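Local coordinates for Glyco_hydro_cc domain-containing protein (Blastomyces gilchristii, PDB 6UB0) that probably cleaves beta-1,3-glucan as a curdlan-specific exo-beta-1,3-glucanase of glycoside hydrolase family 128, here holding laminaribiose in its -2 and -1 subsites, at residues W25-E30 against V174-G179; D137-H142 against G170-T175. All coordinates share one frame; numbering follows the deposited sequence.

Contact 1: W25-E30 against V174-G179. With GLC (alpha-D-glucopyranose), chain B; BGC (beta-D-glucopyranose), chain C.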
ATOM      1  N   TRP A  25       7.238   0.774  -8.937  1.00 24.73           N
ATOM      2  CA  TRP A  25       7.531   0.445  -7.536  1.00 24.06           C
ATOM      3  C   TRP A  25       7.044  -0.948  -7.130  1.00 23.66           C
ATOM      4  O   TRP A  25       6.210  -1.603  -7.813  1.00 22.61           O
ATOM      5  CB  TRP A  25       6.956   1.537  -6.628  1.00 23.18           C
ATOM      6  CG  TRP A  25       5.472   1.511  -6.483  1.00 23.01           C
ATOM      7  CD1 TRP A  25       4.552   1.930  -7.391  1.00 23.44           C
ATOM      8  CD2 TRP A  25       4.728   1.022  -5.352  1.00 22.07           C
ATOM      9  NE1 TRP A  25       3.289   1.737  -6.911  1.00 22.05           N
ATOM     10  CE2 TRP A  25       3.365   1.191  -5.662  1.00 21.81           C
ATOM     11  CE3 TRP A  25       5.108   0.459  -4.117  1.00 22.13           C
ATOM     12  CZ2 TRP A  25       2.364   0.787  -4.778  1.00 21.63           C
ATOM     13  CZ3 TRP A  25       4.121   0.064  -3.253  1.00 21.95           C
ATOM     14  CH2 TRP A  25       2.781   0.288  -3.560  1.00 20.98           C
ATOM     15  N   SER A  26       7.588  -1.377  -5.993  1.00 23.28           N
ATOM     16  CA  SER A  26       7.365  -2.695  -5.404  1.00 21.94           C
ATOM     17  C   SER A  26       7.375  -2.586  -3.891  1.00 22.23           C
ATOM     18  O   SER A  26       7.992  -1.649  -3.349  1.00 23.39           O
ATOM     19  CB  SER A  26       8.359  -3.679  -5.841  1.00 22.17           C
ATOM     20  OG  SER A  26       9.597  -3.370  -5.294  1.00 22.20           O
ATOM     21  N   TYR A  27       6.735  -3.555  -3.232  1.00 21.14           N
ATOM     22  CA  TYR A  27       6.884  -3.755  -1.775  1.00 20.96           C
ATOM     23  C   TYR A  27       6.486  -5.191  -1.526  1.00 21.03           C
ATOM     24  O   TYR A  27       5.881  -5.785  -2.407  1.00 21.37           O
ATOM     25  CB  TYR A  27       6.117  -2.671  -1.000  1.00 20.06           C
ATOM     26  CG  TYR A  27       4.686  -2.975  -0.659  1.00 18.97           C
ATOM     27  CD1 TYR A  27       3.716  -2.970  -1.654  1.00 17.67           C
ATOM     28  CD2 TYR A  27       4.298  -3.285   0.647  1.00 18.30           C
ATOM     29  CE1 TYR A  27       2.390  -3.280  -1.349  1.00 17.06           C
ATOM     30  CE2 TYR A  27       2.973  -3.510   0.968  1.00 18.20           C
ATOM     31  CZ  TYR A  27       2.019  -3.537  -0.032  1.00 16.94           C
ATOM     32  OH  TYR A  27       0.698  -3.864   0.213  1.00 17.53           O
ATOM     33  N   ASN A  28       6.834  -5.663  -0.359  1.00 21.21           N
ATOM     34  CA  ASN A  28       6.668  -7.060   0.042  1.00 22.30           C
ATOM     35  C   ASN A  28       6.259  -7.181   1.501  1.00 22.99           C
ATOM     36  O   ASN A  28       6.512  -8.257   2.072  1.00 24.03           O
ATOM     37  CB  ASN A  28       7.975  -7.810  -0.172  1.00 24.10           C
ATOM     38  CG  ASN A  28       9.159  -7.344   0.639  1.00 24.14           C
ATOM     39  OD1 ASN A  28       9.160  -6.287   1.278  1.00 23.78           O
ATOM     40  ND2 ASN A  28      10.174  -8.175   0.620  1.00 26.87           N
ATOM     41  N   TRP A  29       5.629  -6.147   2.049  1.00 22.80           N
ATOM     42  CA  TRP A  29       5.152  -6.153   3.459  1.00 23.07           C
ATOM     43  C   TRP A  29       6.299  -6.401   4.431  1.00 26.14           C
ATOM     44  O   TRP A  29       6.001  -6.780   5.597  1.00 28.01           O
ATOM     45  CB  TRP A  29       4.103  -7.247   3.631  1.00 22.75           C
ATOM     46  CG  TRP A  29       2.815  -7.047   2.902  1.00 20.99           C
ATOM     47  CD1 TRP A  29       1.744  -6.351   3.355  1.00 20.86           C
ATOM     48  CD2 TRP A  29       2.454  -7.550   1.598  1.00 19.85           C
ATOM     49  NE1 TRP A  29       0.745  -6.371   2.432  1.00 20.72           N
ATOM     50  CE2 TRP A  29       1.145  -7.100   1.347  1.00 19.67           C
ATOM     51  CE3 TRP A  29       3.102  -8.317   0.633  1.00 20.19           C
ATOM     52  CZ2 TRP A  29       0.459  -7.354   0.164  1.00 20.65           C
ATOM     53  CZ3 TRP A  29       2.405  -8.614  -0.534  1.00 20.03           C
ATOM     54  CH2 TRP A  29       1.095  -8.186  -0.743  1.00 20.36           C
ATOM     55  N   GLU A  30       7.558  -6.226   4.002  1.00 27.81           N
ATOM     56  CA  GLU A  30       8.731  -6.459   4.851  1.00 30.64           C
ATOM     57  C   GLU A  30       9.530  -5.174   4.849  1.00 30.66           C
ATOM     58  O   GLU A  30       9.305  -4.304   4.000  1.00 27.88           O
ATOM     59  CB  GLU A  30       9.635  -7.579   4.332  1.00 33.86           C
ATOM     60  CG  GLU A  30       8.994  -8.939   4.342  1.00 36.11           C
ATOM     61  CD  GLU A  30       8.683  -9.400   5.743  1.00 39.97           C
ATOM     62  OE1 GLU A  30       9.381  -8.950   6.695  1.00 43.00           O
ATOM     63  OE2 GLU A  30       7.718 -10.178   5.874  1.00 47.05           O
ATOM     64  N   VAL A 174      -3.203   3.239  -2.455  1.00 21.62           N
ATOM     65  CA  VAL A 174      -4.030   2.010  -2.297  1.00 22.57           C
ATOM     66  C   VAL A 174      -3.082   0.824  -2.423  1.00 20.39           C
ATOM     67  O   VAL A 174      -2.790   0.354  -3.576  1.00 20.61           O
ATOM     68  CB  VAL A 174      -5.191   1.891  -3.301  1.00 23.47           C
ATOM     69  CG1 VAL A 174      -6.088   0.739  -2.906  1.00 24.27           C
ATOM     70  CG2 VAL A 174      -6.019   3.167  -3.454  1.00 24.54           C
ATOM     71  N   THR A 175      -2.493   0.441  -1.329  1.00 19.16           N
ATOM     72  CA  THR A 175      -1.352  -0.523  -1.347  1.00 18.15           C
ATOM     73  C   THR A 175      -1.864  -1.952  -1.511  1.00 18.35           C
ATOM     74  O   THR A 175      -1.052  -2.824  -1.713  1.00 18.01           O
ATOM     75  CB  THR A 175      -0.417  -0.342  -0.149  1.00 18.41           C
ATOM     76  OG1 THR A 175      -1.138  -0.366   1.071  1.00 18.44           O
ATOM     77  CG2 THR A 175       0.298   1.001  -0.135  1.00 18.35           C
ATOM     78  N   GLU A 176      -3.180  -2.175  -1.349  1.00 19.39           N
ATOM     79  CA  GLU A 176      -3.822  -3.467  -1.660  1.00 21.29           C
ATOM     80  C   GLU A 176      -5.211  -3.176  -2.228  1.00 22.81           C
ATOM     81  O   GLU A 176      -5.993  -2.541  -1.544  1.00 21.89           O
ATOM     82  CB  GLU A 176      -4.068  -4.353  -0.451  1.00 21.58           C
ATOM     83  CG  GLU A 176      -2.850  -4.955   0.208  1.00 20.98           C
ATOM     84  CD  GLU A 176      -3.116  -5.839   1.405  1.00 21.24           C
ATOM     85  OE1 GLU A 176      -4.294  -6.161   1.658  1.00 23.14           O
ATOM     86  OE2 GLU A 176      -2.162  -6.145   2.133  1.00 20.83           O
ATOM     87  N   PHE A 177      -5.533  -3.721  -3.396  1.00 23.59           N
ATOM     88  CA  PHE A 177      -6.962  -3.923  -3.749  1.00 26.54           C
ATOM     89  C   PHE A 177      -7.142  -5.240  -4.493  1.00 27.48           C
ATOM     90  O   PHE A 177      -6.261  -5.636  -5.252  1.00 27.84           O
ATOM     91  CB  PHE A 177      -7.439  -2.694  -4.503  1.00 27.60           C
ATOM     92  CG  PHE A 177      -6.742  -2.496  -5.818  1.00 27.65           C
ATOM     93  CD1 PHE A 177      -7.236  -3.088  -6.973  1.00 28.94           C
ATOM     94  CD2 PHE A 177      -5.596  -1.726  -5.907  1.00 28.04           C
ATOM     95  CE1 PHE A 177      -6.570  -2.927  -8.180  1.00 30.17           C
ATOM     96  CE2 PHE A 177      -4.977  -1.535  -7.120  1.00 28.17           C
ATOM     97  CZ  PHE A 177      -5.491  -2.110  -8.262  1.00 28.03           C
ATOM     98  N   GLU A 178      -8.288  -5.903  -4.268  1.00 30.12           N
ATOM     99  CA  GLU A 178      -8.540  -7.242  -4.837  1.00 32.87           C
ATOM    100  C   GLU A 178     -10.032  -7.357  -5.134  1.00 34.09           C
ATOM    101  O   GLU A 178     -10.797  -7.311  -4.168  1.00 32.56           O
ATOM    102  CB  GLU A 178      -8.045  -8.297  -3.845  1.00 33.48           C
ATOM    103  CG  GLU A 178      -8.423  -9.690  -4.238  1.00 36.52           C
ATOM    104  CD  GLU A 178      -8.053 -10.784  -3.266  1.00 38.05           C
ATOM    105  OE1 GLU A 178      -8.131 -10.555  -2.014  1.00 34.69           O
ATOM    106  OE2 GLU A 178      -7.699 -11.879  -3.783  1.00 38.50           O
ATOM    107  N   GLY A 179     -10.404  -7.431  -6.418  1.00 36.07           N
ATOM    108  CA  GLY A 179     -11.769  -7.773  -6.880  1.00 36.78           C
ATOM    109  C   GLY A 179     -11.931  -9.273  -7.090  1.00 38.57           C
ATOM    110  O   GLY A 179     -11.391  -9.785  -8.123  1.00 41.04           O
TER
HETATM  111  C1  GLC B   1      -4.856  -8.351   3.896  1.00 34.76           C
HETATM  112  C2  GLC B   1      -3.523  -8.511   4.643  1.00 33.11           C
HETATM  113  C3  GLC B   1      -2.867  -9.854   4.315  1.00 34.24           C
HETATM  114  C4  GLC B   1      -3.899 -10.995   4.522  1.00 35.59           C
HETATM  115  C5  GLC B   1      -5.207 -10.707   3.835  1.00 36.51           C
HETATM  116  C6  GLC B   1      -6.301 -11.781   4.001  1.00 37.79           C
HETATM  117  O1  GLC B   1      -4.729  -8.431   2.469  1.00 36.12           O
HETATM  118  O2  GLC B   1      -2.520  -7.495   4.399  1.00 29.84           O
HETATM  119  O3  GLC B   1      -1.701 -10.011   5.124  1.00 32.54           O
HETATM  120  O4  GLC B   1      -3.410 -12.142   3.913  1.00 40.04           O
HETATM  121  O5  GLC B   1      -5.686  -9.458   4.334  1.00 37.03           O
HETATM  122  O6  GLC B   1      -6.105 -12.317   5.277  1.00 39.32           O
HETATM  123  C2  BGC C   2       0.623 -10.318   5.444  1.00 32.24           C
HETATM  124  C3  BGC C   2       2.005 -10.247   4.864  1.00 31.29           C
HETATM  125  C4  BGC C   2       1.981 -11.080   3.601  1.00 32.53           C
HETATM  126  C5  BGC C   2       0.862 -10.590   2.658  1.00 32.95           C
HETATM  127  C6  BGC C   2       0.572 -11.344   1.353  1.00 32.46           C
HETATM  128  C1  BGC C   2      -0.450  -9.911   4.473  1.00 30.92           C
HETATM  129  O2  BGC C   2       0.637  -9.396   6.540  1.00 31.17           O
HETATM  130  O3  BGC C   2       3.056 -10.595   5.816  1.00 31.85           O
HETATM  131  O4  BGC C   2       3.311 -10.947   3.100  1.00 32.34           O
HETATM  132  O5  BGC C   2      -0.435 -10.672   3.259  1.00 33.17           O
HETATM  133  O6  BGC C   2       0.457 -12.754   1.691  1.00 35.20           O

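Contact 2: D137-H142 against G170-T175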
ATOM      1  N   ASP A 137       3.162  11.920   4.695  1.00 37.79           N
ATOM      2  CA  ASP A 137       3.134  12.420   3.296  1.00 37.58           C
ATOM      3  C   ASP A 137       1.972  11.781   2.565  1.00 35.28           C
ATOM      4  O   ASP A 137       1.525  12.381   1.613  1.00 37.82           O
ATOM      5  CB  ASP A 137       4.437  12.145   2.531  1.00 37.64           C
ATOM      6  CG  ASP A 137       5.589  12.935   3.106  1.00 38.46           C
ATOM      7  OD1 ASP A 137       5.620  14.121   2.839  1.00 42.17           O
ATOM      8  OD2 ASP A 137       6.380  12.372   3.898  1.00 35.92           O
ATOM      9  N   PHE A 138       1.520  10.582   2.969  1.00 33.72           N
ATOM     10  CA  PHE A 138       0.427   9.881   2.230  1.00 33.04           C
ATOM     11  C   PHE A 138      -0.216   8.823   3.127  1.00 30.22           C
ATOM     12  O   PHE A 138       0.469   8.319   4.000  1.00 29.52           O
ATOM     13  CB  PHE A 138       0.983   9.318   0.916  1.00 31.99           C
ATOM     14  CG  PHE A 138       2.002   8.221   1.078  1.00 29.95           C
ATOM     15  CD1 PHE A 138       1.611   6.891   1.156  1.00 28.43           C
ATOM     16  CD2 PHE A 138       3.356   8.508   1.118  1.00 30.63           C
ATOM     17  CE1 PHE A 138       2.551   5.885   1.304  1.00 29.17           C
ATOM     18  CE2 PHE A 138       4.305   7.506   1.285  1.00 29.93           C
ATOM     19  CZ  PHE A 138       3.904   6.190   1.363  1.00 30.60           C
ATOM     20  N   LEU A 139      -1.526   8.639   3.012  1.00 32.14           N
ATOM     21  CA  LEU A 139      -2.275   7.529   3.661  1.00 28.51           C
ATOM     22  C   LEU A 139      -2.080   6.272   2.820  1.00 27.18           C
ATOM     23  O   LEU A 139      -2.125   6.368   1.628  1.00 27.82           O
ATOM     24  CB  LEU A 139      -3.779   7.819   3.740  1.00 29.47           C
ATOM     25  CG  LEU A 139      -4.210   9.091   4.473  1.00 31.10           C
ATOM     26  CD1 LEU A 139      -5.715   9.073   4.740  1.00 33.13           C
ATOM     27  CD2 LEU A 139      -3.472   9.235   5.799  1.00 32.33           C
ATOM     28  N   ALA A 140      -1.968   5.128   3.485  1.00 24.43           N
ATOM     29  CA  ALA A 140      -2.001   3.808   2.837  1.00 22.44           C
ATOM     30  C   ALA A 140      -3.358   3.208   3.215  1.00 22.21           C
ATOM     31  O   ALA A 140      -3.733   3.247   4.407  1.00 22.10           O
ATOM     32  CB  ALA A 140      -0.844   2.956   3.294  1.00 21.48           C
ATOM     33  N   VAL A 141      -4.096   2.690   2.243  1.00 23.29           N
ATOM     34  CA  VAL A 141      -5.380   1.966   2.493  1.00 24.27           C
ATOM     35  C   VAL A 141      -5.472   0.678   1.658  1.00 23.40           C
ATOM     36  O   VAL A 141      -4.773   0.525   0.631  1.00 22.87           O
ATOM     37  CB  VAL A 141      -6.576   2.874   2.141  1.00 26.13           C
ATOM     38  CG1 VAL A 141      -6.536   4.186   2.957  1.00 26.55           C
ATOM     39  CG2 VAL A 141      -6.648   3.087   0.636  1.00 26.69           C
ATOM     40  N   HIS A 142      -6.362  -0.208   2.058  1.00 22.70           N
ATOM     41  CA  HIS A 142      -6.589  -1.508   1.396  1.00 22.97           C
ATOM     42  C   HIS A 142      -8.072  -1.723   1.108  1.00 25.99           C
ATOM     43  O   HIS A 142      -8.825  -1.410   2.025  1.00 27.05           O
ATOM     44  CB  HIS A 142      -6.253  -2.630   2.319  1.00 21.29           C
ATOM     45  CG  HIS A 142      -4.831  -2.770   2.659  1.00 20.18           C
ATOM     46  ND1 HIS A 142      -4.434  -3.648   3.580  1.00 19.11           N
ATOM     47  CD2 HIS A 142      -3.730  -2.130   2.207  1.00 18.60           C
ATOM     48  CE1 HIS A 142      -3.122  -3.642   3.665  1.00 19.21           C
ATOM     49  NE2 HIS A 142      -2.645  -2.696   2.842  1.00 18.27           N
ATOM     50  N   GLY A 170      -2.117  15.027   1.579  1.00 41.90           N
ATOM     51  CA  GLY A 170      -2.655  15.419   0.264  1.00 43.79           C
ATOM     52  C   GLY A 170      -2.849  14.283  -0.714  1.00 43.47           C
ATOM     53  O   GLY A 170      -3.372  14.561  -1.822  1.00 45.46           O
ATOM     54  N   THR A 171      -2.451  13.048  -0.371  1.00 42.33           N
ATOM     55  CA  THR A 171      -2.620  11.889  -1.286  1.00 40.42           C
ATOM     56  C   THR A 171      -2.746  10.584  -0.506  1.00 36.59           C
ATOM     57  O   THR A 171      -2.427  10.593   0.703  1.00 34.55           O
ATOM     58  CB  THR A 171      -1.467  11.826  -2.297  1.00 40.75           C
ATOM     59  OG1 THR A 171      -1.902  11.052  -3.422  1.00 42.04           O
ATOM     60  CG2 THR A 171      -0.207  11.251  -1.688  1.00 38.65           C
ATOM     61  N   VAL A 172      -3.214   9.527  -1.173  1.00 34.62           N
ATOM     62  CA  VAL A 172      -3.218   8.143  -0.619  1.00 32.98           C
ATOM     63  C   VAL A 172      -2.477   7.195  -1.566  1.00 29.50           C
ATOM     64  O   VAL A 172      -2.633   7.315  -2.799  1.00 29.99           O
ATOM     65  CB  VAL A 172      -4.623   7.584  -0.280  1.00 34.42           C
ATOM     66  CG1 VAL A 172      -5.531   8.630   0.378  1.00 35.75           C
ATOM     67  CG2 VAL A 172      -5.353   6.952  -1.455  1.00 34.50           C
ATOM     68  N   TRP A 173      -1.856   6.166  -0.993  1.00 26.29           N
ATOM     69  CA  TRP A 173      -1.585   4.929  -1.785  1.00 24.16           C
ATOM     70  C   TRP A 173      -2.633   3.851  -1.438  1.00 22.63           C
ATOM     71  O   TRP A 173      -2.790   3.517  -0.266  1.00 21.92           O
ATOM     72  CB  TRP A 173      -0.192   4.368  -1.548  1.00 23.64           C
ATOM     73  CG  TRP A 173       0.929   5.313  -1.843  1.00 23.77           C
ATOM     74  CD1 TRP A 173       0.881   6.662  -2.040  1.00 24.78           C
ATOM     75  CD2 TRP A 173       2.313   4.957  -1.821  1.00 22.45           C
ATOM     76  NE1 TRP A 173       2.146   7.153  -2.231  1.00 25.06           N
ATOM     77  CE2 TRP A 173       3.044   6.133  -2.069  1.00 23.80           C
ATOM     78  CE3 TRP A 173       2.989   3.737  -1.660  1.00 22.61           C
ATOM     79  CZ2 TRP A 173       4.435   6.120  -2.164  1.00 23.73           C
ATOM     80  CZ3 TRP A 173       4.371   3.734  -1.696  1.00 22.53           C
ATOM     81  CH2 TRP A 173       5.084   4.918  -1.950  1.00 24.02           C
ATOM     82  N   VAL A 174      -3.203   3.239  -2.455  1.00 21.62           N
ATOM     83  CA  VAL A 174      -4.030   2.010  -2.297  1.00 22.57           C
ATOM     84  C   VAL A 174      -3.082   0.824  -2.423  1.00 20.39           C
ATOM     85  O   VAL A 174      -2.790   0.354  -3.576  1.00 20.61           O
ATOM     86  CB  VAL A 174      -5.191   1.891  -3.301  1.00 23.47           C
ATOM     87  CG1 VAL A 174      -6.088   0.739  -2.906  1.00 24.27           C
ATOM     88  CG2 VAL A 174      -6.019   3.167  -3.454  1.00 24.54           C
ATOM     89  N   THR A 175      -2.493   0.441  -1.329  1.00 19.16           N
ATOM     90  CA  THR A 175      -1.352  -0.523  -1.347  1.00 18.15           C
ATOM     91  C   THR A 175      -1.864  -1.952  -1.511  1.00 18.35           C
ATOM     92  O   THR A 175      -1.052  -2.824  -1.713  1.00 18.01           O
ATOM     93  CB  THR A 175      -0.417  -0.342  -0.149  1.00 18.41           C
ATOM     94  OG1 THR A 175      -1.138  -0.366   1.071  1.00 18.44           O
ATOM     95  CG2 THR A 175       0.298   1.001  -0.135  1.00 18.35           C
TER
HETATM   96  O   HOH W   1       0.572  15.514   1.972  1.00 36.62           O

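Contact 1: W25-E30 against V174-G179
Trp29 and Tyr27 reach from one side of the barrel interior to Glu176 and Thr175 on strand 172-180. The axes of the two strand segments stay 10.0 Å apart and run at 78° to each other, and side chains of 25-30 bridge the gap, one to a backbone carbonyl and one to a carboxylate. Tyr27 OH donates to the backbone O of Thr175 over 2.8 Å, arriving above the carbonyl plane and not on a lone pair. Trp29 NE1 gives its hydrogen to Glu176 OE2 over 2.9 Å, in the plane of the indole and on the anti lone pair of the carboxylate, whose plane is turned 67° from the ring. Glu176 gets there because its chain is extended beyond CG, chi2 180°. OE2 also accepts from O2 of the alpha-glucose (GLC), 2.7 Å away. OE1 is bonded to His144 and also meets O1 of GLC, an approach so short that its detail is doubtful. Packing contacts flank these bonds. C5 of the beta-glucose (BGC) lies over the centre of one Trp29 face, 3.6 Å from CD2, with C3 near CG, consistent with the CH-pi platforms common in carbohydrate sites; the Tyr27 hydroxyl lies against the opposite face, offset toward the rim. On the side of Tyr27 away from Trp29, Trp25 brings CH2 to Thr175 CG2 at 4.3 Å, and its indole N-H is occupied by the backbone O of Lys4. Asn74 also bonds GLC, and Asn10, Trp47 and Gln81 hold BGC. With OE2 gripped by an indole N-H and a sugar hydroxyl, and OE1 bonded to His144, the rotation of the carboxylate is set beside C1 of GLC, which places Glu176 at the reducing end of the bound laminaribiose.

Contact 2: D137-H142 against G170-T175
Phe138 lies flat on Trp173, its ring stacked face to face on the five-membered part of the indole with centroids 3.6 Å apart and planes at 8°. This is the tightly packed part of the contact: Phe138 CE1 stands over the centre of the indole, 3.3 Å from Trp173 CD2. Phe138 is turned onto it by chi1 of 66°, which puts CG between the backbone N and the carbonyl carbon. Asn69 and Leu71 of strand 69-71 pack against both rings inside the barrel, and Glu204 accepts from Trp173 NE1. Behind the rings the strands pair in parallel, with Leu139, Ala140 and Val141 beside Val172, Trp173 and Val174. Trp173 is held at both backbone polar atoms: its N donates to Leu139 O over 2.6 Å, and its O accepts from Val141 N at 2.9 Å. Toward the helix 150-166 side, Leu139 CB meets Val172 CG1 at 3.9 Å, and the CG2 methyls of Val141 and Val174 touch more loosely; Tyr156, Val157, Ala160 and Ile161 cover this layer. At the partly exposed N-terminal end the pairing thins: Leu139 N still bonds to Thr171 O at 3.2 Å, but beyond it a water bridges Asp137 O and Gly170 N. At the other end Thr175 N reaches Val141 O in a weak bond, and Thr175 OG1 lies in the plane of the His142 ring at its edge, 3.3 Å from NE2. ND1 of that ring is bonded to Glu75. The contact thus closes a right-handed beta-alpha-beta unit of the TIM barrel, with the Phe138-Trp173 stack on the interior side and Val141, Val172 and Val174 against helix 150-166, while at its C-terminal end His142, braced by Glu75, is presented to the glycan pocket.

In the fold
Contacts 1 and 2 share Val174 and Thr175 of strand 172-180, with centres about 11 Å apart. Contact 2 joins this strand to its neighbour 138-146, whereas contact 1 crosses the barrel interior to strand 23-27 and the loop that follows. They meet directly twice: Glu176 OE2 is 3.1 Å from His142 CE1 at the glycan, and deeper down Trp25 CH2 packs 3.9 Å from Trp173 CE3, so Trp25 extends the aromatic packing of contact 2, though tilted and not stacked. The sugar-facing ends converge on the same pocket: Trp29 and Glu176 touch the laminaribiose, and the His142 side chain lies about 4 Å from GLC at nearest atoms.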